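Local coordinates for periplasmic binding protein component of an ABC type zinc uptake transporter (Synechocystis sp., PDB 1PQ4), which probably captures zinc in the periplasm and delivers it to an ABC-type zinc uptake transporter, at residues D22-S27 with D161-N166; K192-H197 with D231-N236; E175-E180 with N276-A281. All coordinates share one frame; numbering follows the deposited sequence.

Overall arrangement
The long helix 160-185, probably the connector between the two lobes, as in relatives, is shared by interactions 1 and 3. Interaction 1 joins its first turns to the edge of the N-terminal sheet, and interaction 3 pairs a later part of it with helix 273-288; their centres lie about 23 Å apart. Strand 192-195 follows the helix in the chain, and interaction 2 packs it against helix 223-234 on the other side of the chain's centre, about 42 Å from interaction 1 between centres. Zinc is held by H37, H133 and H197; H197 belongs to segment 192-197, and the side chain of L277 in interaction 3 lies about 13 Å from the metal.

Interaction 1: D22-S27 with D161-N166; sequences DLVRVS and DQYEAN
L23 lays its CB and CD1 across the outer end of the Y163 ring, joining the edge of a four-stranded parallel sheet in the N-terminal α/β lobe to the first turns of the long helix 160-185, the connector expected between the two lobes in this family. L23 belongs to a short 3-10 turn just before strand 24-28, an outermost strand of the sheet, and its CB points to the helix. Its CD1 lies 4.0 Å from both CE2 and CZ of Y163, while its CB comes within 3.6 Å of the phenol OH. With CG anti to the carbonyl carbon (chi1 -58°) and CD1 carrying the chain onward, the leucine is directed outward from the sheet edge and reaches both the Y163 ring and Q162.

A tyrosine suits the opposing place because it combines a broad apolar ring with a polar tip. D156 accepts that tip in a hydrogen bond, so the OH keeps a polar partner while it lies beside leucine carbon. V24 makes a looser approach, its CG1 4.5 Å from Y163 OH, and its side chain also packs on I5 of the adjacent strand.

Q162 adds its methylene groups to the contact with L23 CD1, its CG lying 4.0 Å from that methyl. The glutamine chain then bends at chi2, turning its amide towards N166, one turn further on. Donated in the amide plane of Q162, the bond from NE2 to N166 OD1 spans 2.9 Å and arrives 39° above the carbonyl plane of the asparagine.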
loop_
_atom_site.group_PDB
_atom_site.type_symbol
_atom_site.label_atom_id
_atom_site.label_comp_id
_atom_site.label_asym_id
_atom_site.label_seq_id
_atom_site.Cartn_x
_atom_site.Cartn_y
_atom_site.Cartn_z
ATOM N N ASP A 22 -21.778 5.765 -4.000
ATOM C CA ASP A 22 -22.899 5.502 -3.102
ATOM C C ASP A 22 -23.480 4.105 -3.183
ATOM O O ASP A 22 -24.337 3.745 -2.374
ATOM C CB ASP A 22 -24.043 6.492 -3.365
ATOM C CG ASP A 22 -23.694 7.886 -2.975
ATOM O OD1 ASP A 22 -22.774 8.053 -2.138
ATOM O OD2 ASP A 22 -24.352 8.816 -3.504
ATOM N N LEU A 23 -23.066 3.318 -4.170
ATOM C CA LEU A 23 -23.572 1.949 -4.282
ATOM C C LEU A 23 -22.940 0.975 -3.290
ATOM O O LEU A 23 -23.374 -0.161 -3.198
ATOM C CB LEU A 23 -23.318 1.414 -5.691
ATOM C CG LEU A 23 -23.997 2.338 -6.719
ATOM C CD1 LEU A 23 -23.583 1.943 -8.124
ATOM C CD2 LEU A 23 -25.523 2.202 -6.547
ATOM N N VAL A 24 -21.881 1.399 -2.605
ATOM C CA VAL A 24 -21.218 0.526 -1.639
ATOM C C VAL A 24 -21.031 1.292 -0.309
ATOM O O VAL A 24 -21.040 2.514 -0.264
ATOM C CB VAL A 24 -19.798 0.040 -2.141
ATOM C CG1 VAL A 24 -19.935 -0.781 -3.497
ATOM C CG2 VAL A 24 -18.858 1.217 -2.367
ATOM N N ARG A 25 -20.885 0.544 0.769
ATOM C CA ARG A 25 -20.670 1.124 2.088
ATOM C C ARG A 25 -19.471 0.315 2.559
ATOM O O ARG A 25 -19.533 -0.913 2.685
ATOM C CB ARG A 25 -21.873 0.872 2.970
ATOM C CG ARG A 25 -21.688 1.279 4.413
ATOM C CD ARG A 25 -23.019 0.989 5.104
ATOM N NE ARG A 25 -24.082 1.679 4.392
ATOM C CZ ARG A 25 -25.166 1.097 3.887
ATOM N NH1 ARG A 25 -25.364 -0.217 4.000
ATOM N NH2 ARG A 25 -26.055 1.858 3.276
ATOM N N VAL A 26 -18.368 1.006 2.761
ATOM C CA VAL A 26 -17.108 0.347 3.062
ATOM C C VAL A 26 -16.701 0.288 4.506
ATOM O O VAL A 26 -16.742 1.313 5.210
ATOM C CB VAL A 26 -15.960 1.060 2.309
ATOM C CG1 VAL A 26 -14.626 0.354 2.605
ATOM C CG2 VAL A 26 -16.251 1.101 0.814
ATOM N N SER A 27 -16.268 -0.897 4.924
ATOM C CA SER A 27 -15.740 -1.099 6.287
ATOM C C SER A 27 -14.270 -1.487 6.072
ATOM O O SER A 27 -13.927 -2.033 5.020
ATOM C CB SER A 27 -16.466 -2.230 7.024
ATOM O OG SER A 27 -17.768 -1.818 7.439
ATOM N N ASP A 161 -23.607 -0.578 -15.421
ATOM C CA ASP A 161 -23.176 0.569 -16.207
ATOM C C ASP A 161 -22.469 1.626 -15.361
ATOM O O ASP A 161 -21.520 2.281 -15.833
ATOM C CB ASP A 161 -24.360 1.210 -16.928
ATOM C CG ASP A 161 -24.861 0.371 -18.127
ATOM O OD1 ASP A 161 -24.095 -0.438 -18.677
ATOM O OD2 ASP A 161 -26.024 0.552 -18.539
ATOM N N GLN A 162 -22.937 1.808 -14.125
ATOM C CA GLN A 162 -22.340 2.819 -13.252
ATOM C C GLN A 162 -20.952 2.362 -12.788
ATOM O O GLN A 162 -20.024 3.158 -12.763
ATOM C CB GLN A 162 -23.249 3.118 -12.044
ATOM C CG GLN A 162 -22.814 4.335 -11.251
ATOM C CD GLN A 162 -22.926 5.626 -12.085
ATOM O OE1 GLN A 162 -24.031 5.990 -12.523
ATOM N NE2 GLN A 162 -21.792 6.314 -12.318
ATOM N N TYR A 163 -20.794 1.089 -12.440
ATOM C CA TYR A 163 -19.452 0.632 -12.031
ATOM C C TYR A 163 -18.453 0.794 -13.163
ATOM O O TYR A 163 -17.272 1.095 -12.921
ATOM C CB TYR A 163 -19.457 -0.848 -11.633
ATOM C CG TYR A 163 -20.235 -1.153 -10.369
ATOM C CD1 TYR A 163 -21.340 -2.011 -10.403
ATOM C CD2 TYR A 163 -19.913 -0.528 -9.155
ATOM C CE1 TYR A 163 -22.115 -2.237 -9.281
ATOM C CE2 TYR A 163 -20.683 -0.745 -8.025
ATOM C CZ TYR A 163 -21.792 -1.607 -8.092
ATOM O OH TYR A 163 -22.559 -1.865 -6.978
ATOM N N GLU A 164 -18.890 0.536 -14.405
ATOM C CA GLU A 164 -18.007 0.677 -15.568
ATOM C C GLU A 164 -17.628 2.112 -15.812
ATOM O O GLU A 164 -16.479 2.411 -16.132
ATOM C CB GLU A 164 -18.693 0.194 -16.861
ATOM C CG GLU A 164 -19.394 -1.085 -16.691
ATOM C CD GLU A 164 -18.779 -2.148 -17.512
ATOM O OE1 GLU A 164 -17.719 -2.663 -17.090
ATOM O OE2 GLU A 164 -19.351 -2.445 -18.585
ATOM N N ALA A 165 -18.607 3.005 -15.733
ATOM C CA ALA A 165 -18.285 4.416 -15.945
ATOM C C ALA A 165 -17.368 4.887 -14.789
ATOM O O ALA A 165 -16.379 5.647 -15.009
ATOM C CB ALA A 165 -19.587 5.264 -15.962
ATOM N N ASN A 166 -17.705 4.479 -13.559
ATOM C CA ASN A 166 -16.845 4.905 -12.418
ATOM C C ASN A 166 -15.437 4.334 -12.601
ATOM O O ASN A 166 -14.461 4.991 -12.289
ATOM C CB ASN A 166 -17.361 4.427 -11.050
ATOM C CG ASN A 166 -18.672 5.047 -10.653
ATOM O OD1 ASN A 166 -19.126 6.045 -11.219
ATOM N ND2 ASN A 166 -19.290 4.469 -9.644
#

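Interaction 2: K192-H197 with D231-N236; sequences KFIVFH and DTAKEN. With ZN (zinc ion), chain C.
This is strand-to-helix packing in the C-terminal α/β lobe, where K192 and I194 on one side of strand 192-195 meet A233 of helix 223-234 and N236, which follows it. The helix links strands 210-213 and 240-244, and 192-195 is bonded through its backbone to both, consistent with a β-α-β crossover passing over it.

The apolar half is one tight touch: CD1 of I194 comes within 3.4 Å of A233 CB, closer than usual for two carbons. An alanine suits this spot, because its single methyl lets the helix come near the branched isoleucine.

The polar half is made by K192 and N236. K192 runs out almost fully extended beyond CG and meets the asparagine side chain at about a right angle, its NZ giving a hydrogen bond of 2.9 Å to N236 OD1. The ammonium approaches tilted 32° from the carbonyl plane. The other end of the same amide is also engaged: N236 ND2 donates to the backbone O of T232 at 2.8 Å, with an N-H...O angle of 160°, which should fix the rotation of the amide and hold OD1 towards the lysine.

Beyond the strand the chain runs on to the metal. H37 and H133 complete the protein ligands of the zinc ion, and E215 accepts a hydrogen bond from H197 ND1, leaving H197 NE2 to bind zinc at 2.1 Å.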
loop_
_atom_site.group_PDB
_atom_site.type_symbol
_atom_site.label_atom_id
_atom_site.label_comp_id
_atom_site.label_asym_id
_atom_site.label_seq_id
_atom_site.Cartn_x
_atom_site.Cartn_y
_atom_site.Cartn_z
ATOM N N LYS A 192 18.261 6.901 -4.947
ATOM C CA LYS A 192 18.140 6.082 -3.748
ATOM C C LYS A 192 17.422 6.768 -2.590
ATOM O O LYS A 192 17.551 7.988 -2.445
ATOM C CB LYS A 192 19.552 5.705 -3.301
ATOM C CG LYS A 192 20.361 5.033 -4.402
ATOM C CD LYS A 192 21.766 4.639 -3.937
ATOM C CE LYS A 192 22.550 4.037 -5.105
ATOM N NZ LYS A 192 23.835 3.416 -4.700
ATOM N N PHE A 193 16.625 6.019 -1.806
ATOM C CA PHE A 193 15.992 6.603 -0.590
ATOM C C PHE A 193 15.982 5.512 0.479
ATOM O O PHE A 193 15.882 4.325 0.174
ATOM C CB PHE A 193 14.584 7.219 -0.809
ATOM C CG PHE A 193 13.512 6.245 -1.232
ATOM C CD1 PHE A 193 12.487 5.910 -0.357
ATOM C CD2 PHE A 193 13.501 5.691 -2.533
ATOM C CE1 PHE A 193 11.458 5.052 -0.743
ATOM C CE2 PHE A 193 12.460 4.813 -2.944
ATOM C CZ PHE A 193 11.442 4.501 -2.043
ATOM N N ILE A 194 16.150 5.909 1.734
ATOM C CA ILE A 194 16.196 4.931 2.840
ATOM C C ILE A 194 14.909 5.040 3.591
ATOM O O ILE A 194 14.482 6.131 3.923
ATOM C CB ILE A 194 17.299 5.260 3.844
ATOM C CG1 ILE A 194 18.610 5.430 3.122
ATOM C CG2 ILE A 194 17.415 4.153 4.890
ATOM C CD1 ILE A 194 19.777 5.859 4.048
ATOM N N VAL A 195 14.311 3.896 3.897
ATOM C CA VAL A 195 13.050 3.839 4.606
ATOM C C VAL A 195 13.184 2.736 5.614
ATOM O O VAL A 195 14.059 1.879 5.513
ATOM C CB VAL A 195 11.841 3.448 3.705
ATOM C CG1 VAL A 195 11.549 4.518 2.767
ATOM C CG2 VAL A 195 12.158 2.134 2.928
ATOM N N PHE A 196 12.325 2.771 6.596
ATOM C CA PHE A 196 12.437 1.735 7.587
ATOM C C PHE A 196 11.834 0.448 7.035
ATOM O O PHE A 196 12.555 -0.504 6.808
ATOM C CB PHE A 196 11.743 2.134 8.883
ATOM C CG PHE A 196 11.829 1.060 9.924
ATOM C CD1 PHE A 196 13.056 0.774 10.536
ATOM C CD2 PHE A 196 10.733 0.243 10.189
ATOM C CE1 PHE A 196 13.198 -0.299 11.385
ATOM C CE2 PHE A 196 10.880 -0.859 11.061
ATOM C CZ PHE A 196 12.123 -1.111 11.646
ATOM N N HIS A 197 10.521 0.463 6.792
ATOM C CA HIS A 197 9.812 -0.750 6.317
ATOM C C HIS A 197 9.687 -0.666 4.791
ATOM O O HIS A 197 9.193 0.332 4.255
ATOM C CB HIS A 197 8.455 -0.787 6.991
ATOM C CG HIS A 197 7.572 -1.875 6.489
ATOM N ND1 HIS A 197 7.765 -3.201 6.820
ATOM C CD2 HIS A 197 6.483 -1.838 5.678
ATOM C CE1 HIS A 197 6.831 -3.936 6.246
ATOM N NE2 HIS A 197 6.046 -3.137 5.543
ATOM N N ASP A 231 27.069 3.564 6.762
ATOM C CA ASP A 231 28.118 3.805 5.766
ATOM C C ASP A 231 27.473 3.945 4.396
ATOM O O ASP A 231 27.698 4.928 3.693
ATOM C CB ASP A 231 29.134 2.660 5.758
ATOM C CG ASP A 231 29.936 2.594 7.046
ATOM O OD1 ASP A 231 30.241 3.674 7.605
ATOM O OD2 ASP A 231 30.269 1.473 7.495
ATOM N N THR A 232 26.660 2.951 4.040
ATOM C CA THR A 232 25.914 2.941 2.782
ATOM C C THR A 232 25.302 4.316 2.533
ATOM O O THR A 232 25.413 4.883 1.455
ATOM C CB THR A 232 24.746 1.949 2.852
ATOM O OG1 THR A 232 25.261 0.614 2.938
ATOM C CG2 THR A 232 23.842 2.098 1.634
ATOM N N ALA A 233 24.647 4.826 3.563
ATOM C CA ALA A 233 23.976 6.109 3.512
ATOM C C ALA A 233 24.967 7.257 3.384
ATOM O O ALA A 233 24.683 8.271 2.721
ATOM C CB ALA A 233 23.117 6.280 4.768
ATOM N N LYS A 234 26.121 7.112 4.037
ATOM C CA LYS A 234 27.144 8.152 3.969
ATOM C C LYS A 234 27.729 8.148 2.558
ATOM O O LYS A 234 27.794 9.193 1.909
ATOM C CB LYS A 234 28.246 7.892 5.006
ATOM N N GLU A 235 28.117 6.966 2.081
ATOM C CA GLU A 235 28.721 6.823 0.755
ATOM C C GLU A 235 27.818 7.251 -0.399
ATOM O O GLU A 235 28.278 7.344 -1.529
ATOM C CB GLU A 235 29.165 5.391 0.543
ATOM N N ASN A 236 26.538 7.499 -0.114
ATOM C CA ASN A 236 25.582 7.917 -1.138
ATOM C C ASN A 236 25.060 9.322 -0.866
ATOM O O ASN A 236 24.129 9.785 -1.516
ATOM C CB ASN A 236 24.402 6.930 -1.216
ATOM C CG ASN A 236 24.731 5.681 -2.025
ATOM O OD1 ASN A 236 24.776 5.719 -3.261
ATOM N ND2 ASN A 236 24.969 4.569 -1.335
HETATM ZN ZN ZN C . 4.239 -3.577 4.661
HETATM O O HOH W 1 2.766 -1.842 4.789
#

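Interaction 3: E175-E180 with N276-A281; sequences ERLNQE and NLKAVA
K278 NZ meets the E180 carboxylate at OE2 on its syn side, 29° out of the plane, with the CD methylene of the lysine farther out on the same side. This salt bridge flanks a pair of nearly parallel helices, 160-185 and 273-288, whose local axes run 11° apart in direction and 10.8 Å from each other. The main bond, K278 NZ to E180 OE2, is 3.1 Å; a second from NZ to OE1, at 3.4 Å, is weak, so the ammonium favours OE2 over OE1.

Lysine suits the place because its long chain serves two ends at once. Its aliphatic part lies obliquely over L177, and the bend at chi3 (-140°) sets K278 CE against L177 CD1 at 3.6 Å and carries NZ on to the acid. Replacing K278 with an alanine would probably leave the E180 carboxylate without its cationic mate and uncover the methyl end of L177.

Deeper between the helices the contact becomes wholly apolar. L177 carries its CG anti to the backbone N, which sends the branched end towards helix 273-288. The opposing L277 is in turn covered by W200 and P138. Leucines fit this buried side of the pair, where L177 CD2 and L277 CD1 come together at 4.3 Å.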
loop_
_atom_site.group_PDB
_atom_site.type_symbol
_atom_site.label_atom_id
_atom_site.label_comp_id
_atom_site.label_asym_id
_atom_site.label_seq_id
_atom_site.Cartn_x
_atom_site.Cartn_y
_atom_site.Cartn_z
ATOM N N GLU A 175 -3.917 7.408 -14.658
ATOM C CA GLU A 175 -2.900 7.725 -15.670
ATOM C C GLU A 175 -2.394 9.124 -15.450
ATOM O O GLU A 175 -1.209 9.396 -15.568
ATOM C CB GLU A 175 -3.461 7.634 -17.103
ATOM C CG GLU A 175 -2.858 6.489 -17.856
ATOM C CD GLU A 175 -1.341 6.518 -17.808
ATOM O OE1 GLU A 175 -0.723 7.222 -18.633
ATOM O OE2 GLU A 175 -0.758 5.857 -16.930
ATOM N N ARG A 176 -3.299 10.024 -15.121
ATOM C CA ARG A 176 -2.899 11.415 -14.868
ATOM C C ARG A 176 -1.970 11.469 -13.623
ATOM O O ARG A 176 -0.912 12.082 -13.651
ATOM C CB ARG A 176 -4.161 12.262 -14.695
ATOM C CG ARG A 176 -3.934 13.707 -14.291
ATOM C CD ARG A 176 -5.129 14.045 -13.444
ATOM N NE ARG A 176 -5.162 15.375 -12.869
ATOM C CZ ARG A 176 -6.064 15.729 -11.960
ATOM N NH1 ARG A 176 -6.965 14.832 -11.562
ATOM N NH2 ARG A 176 -6.070 16.960 -11.454
ATOM N N LEU A 177 -2.335 10.739 -12.568
ATOM C CA LEU A 177 -1.489 10.666 -11.369
ATOM C C LEU A 177 -0.132 10.087 -11.714
ATOM O O LEU A 177 0.919 10.580 -11.281
ATOM C CB LEU A 177 -2.169 9.798 -10.342
ATOM C CG LEU A 177 -1.368 9.568 -9.059
ATOM C CD1 LEU A 177 -1.235 10.879 -8.286
ATOM C CD2 LEU A 177 -2.150 8.577 -8.196
ATOM N N ASN A 178 -0.135 9.013 -12.509
ATOM C CA ASN A 178 1.114 8.395 -12.914
ATOM C C ASN A 178 2.058 9.364 -13.639
ATOM O O ASN A 178 3.287 9.369 -13.406
ATOM C CB ASN A 178 0.810 7.177 -13.817
ATOM C CG ASN A 178 2.071 6.488 -14.316
ATOM O OD1 ASN A 178 2.952 6.127 -13.535
ATOM N ND2 ASN A 178 2.149 6.287 -15.624
ATOM N N GLN A 179 1.506 10.141 -14.568
ATOM C CA GLN A 179 2.311 11.134 -15.299
ATOM C C GLN A 179 2.849 12.199 -14.310
ATOM O O GLN A 179 4.010 12.637 -14.393
ATOM C CB GLN A 179 1.432 11.871 -16.359
ATOM C CG GLN A 179 1.884 11.693 -17.813
ATOM C CD GLN A 179 1.787 13.008 -18.627
ATOM O OE1 GLN A 179 0.820 13.779 -18.488
ATOM N NE2 GLN A 179 2.789 13.257 -19.484
ATOM N N GLU A 180 1.981 12.631 -13.405
ATOM C CA GLU A 180 2.344 13.655 -12.430
ATOM C C GLU A 180 3.486 13.159 -11.534
ATOM O O GLU A 180 4.460 13.874 -11.309
ATOM C CB GLU A 180 1.111 13.986 -11.596
ATOM C CG GLU A 180 1.135 15.295 -10.884
ATOM C CD GLU A 180 -0.200 15.586 -10.216
ATOM O OE1 GLU A 180 -1.243 15.205 -10.798
ATOM O OE2 GLU A 180 -0.211 16.205 -9.127
ATOM N N ASN A 276 -1.728 11.424 -0.854
ATOM C CA ASN A 276 -0.574 10.881 -0.094
ATOM C C ASN A 276 0.561 10.484 -1.025
ATOM O O ASN A 276 1.733 10.779 -0.760
ATOM C CB ASN A 276 -1.006 9.639 0.701
ATOM C CG ASN A 276 0.134 9.064 1.564
ATOM O OD1 ASN A 276 0.571 7.916 1.386
ATOM N ND2 ASN A 276 0.624 9.868 2.481
ATOM N N LEU A 277 0.241 9.819 -2.146
ATOM C CA LEU A 277 1.304 9.406 -3.058
ATOM C C LEU A 277 2.051 10.623 -3.629
ATOM O O LEU A 277 3.248 10.557 -3.851
ATOM C CB LEU A 277 0.756 8.597 -4.218
ATOM C CG LEU A 277 0.704 7.106 -3.969
ATOM C CD1 LEU A 277 0.349 6.428 -5.370
ATOM C CD2 LEU A 277 2.060 6.627 -3.434
ATOM N N LYS A 278 1.332 11.706 -3.899
ATOM C CA LYS A 278 2.010 12.893 -4.414
ATOM C C LYS A 278 2.891 13.486 -3.319
ATOM O O LYS A 278 4.004 13.920 -3.589
ATOM C CB LYS A 278 1.009 13.958 -4.871
ATOM C CG LYS A 278 0.188 13.520 -6.038
ATOM C CD LYS A 278 -0.729 14.646 -6.510
ATOM C CE LYS A 278 -2.100 14.112 -6.907
ATOM N NZ LYS A 278 -2.769 15.136 -7.744
ATOM N N ALA A 279 2.412 13.487 -2.080
ATOM C CA ALA A 279 3.255 14.006 -0.987
ATOM C C ALA A 279 4.503 13.142 -0.856
ATOM O O ALA A 279 5.610 13.657 -0.610
ATOM C CB ALA A 279 2.470 14.025 0.346
ATOM N N VAL A 280 4.345 11.814 -1.008
ATOM C CA VAL A 280 5.493 10.911 -0.908
ATOM C C VAL A 280 6.543 11.221 -1.949
ATOM O O VAL A 280 7.766 11.302 -1.655
ATOM C CB VAL A 280 5.074 9.389 -1.030
ATOM C CG1 VAL A 280 6.313 8.500 -1.163
ATOM C CG2 VAL A 280 4.310 8.986 0.254
ATOM N N ALA A 281 6.076 11.421 -3.168
ATOM C CA ALA A 281 6.987 11.714 -4.263
ATOM C C ALA A 281 7.725 13.062 -4.001
ATOM O O ALA A 281 8.936 13.183 -4.212
ATOM C CB ALA A 281 6.183 11.787 -5.597
#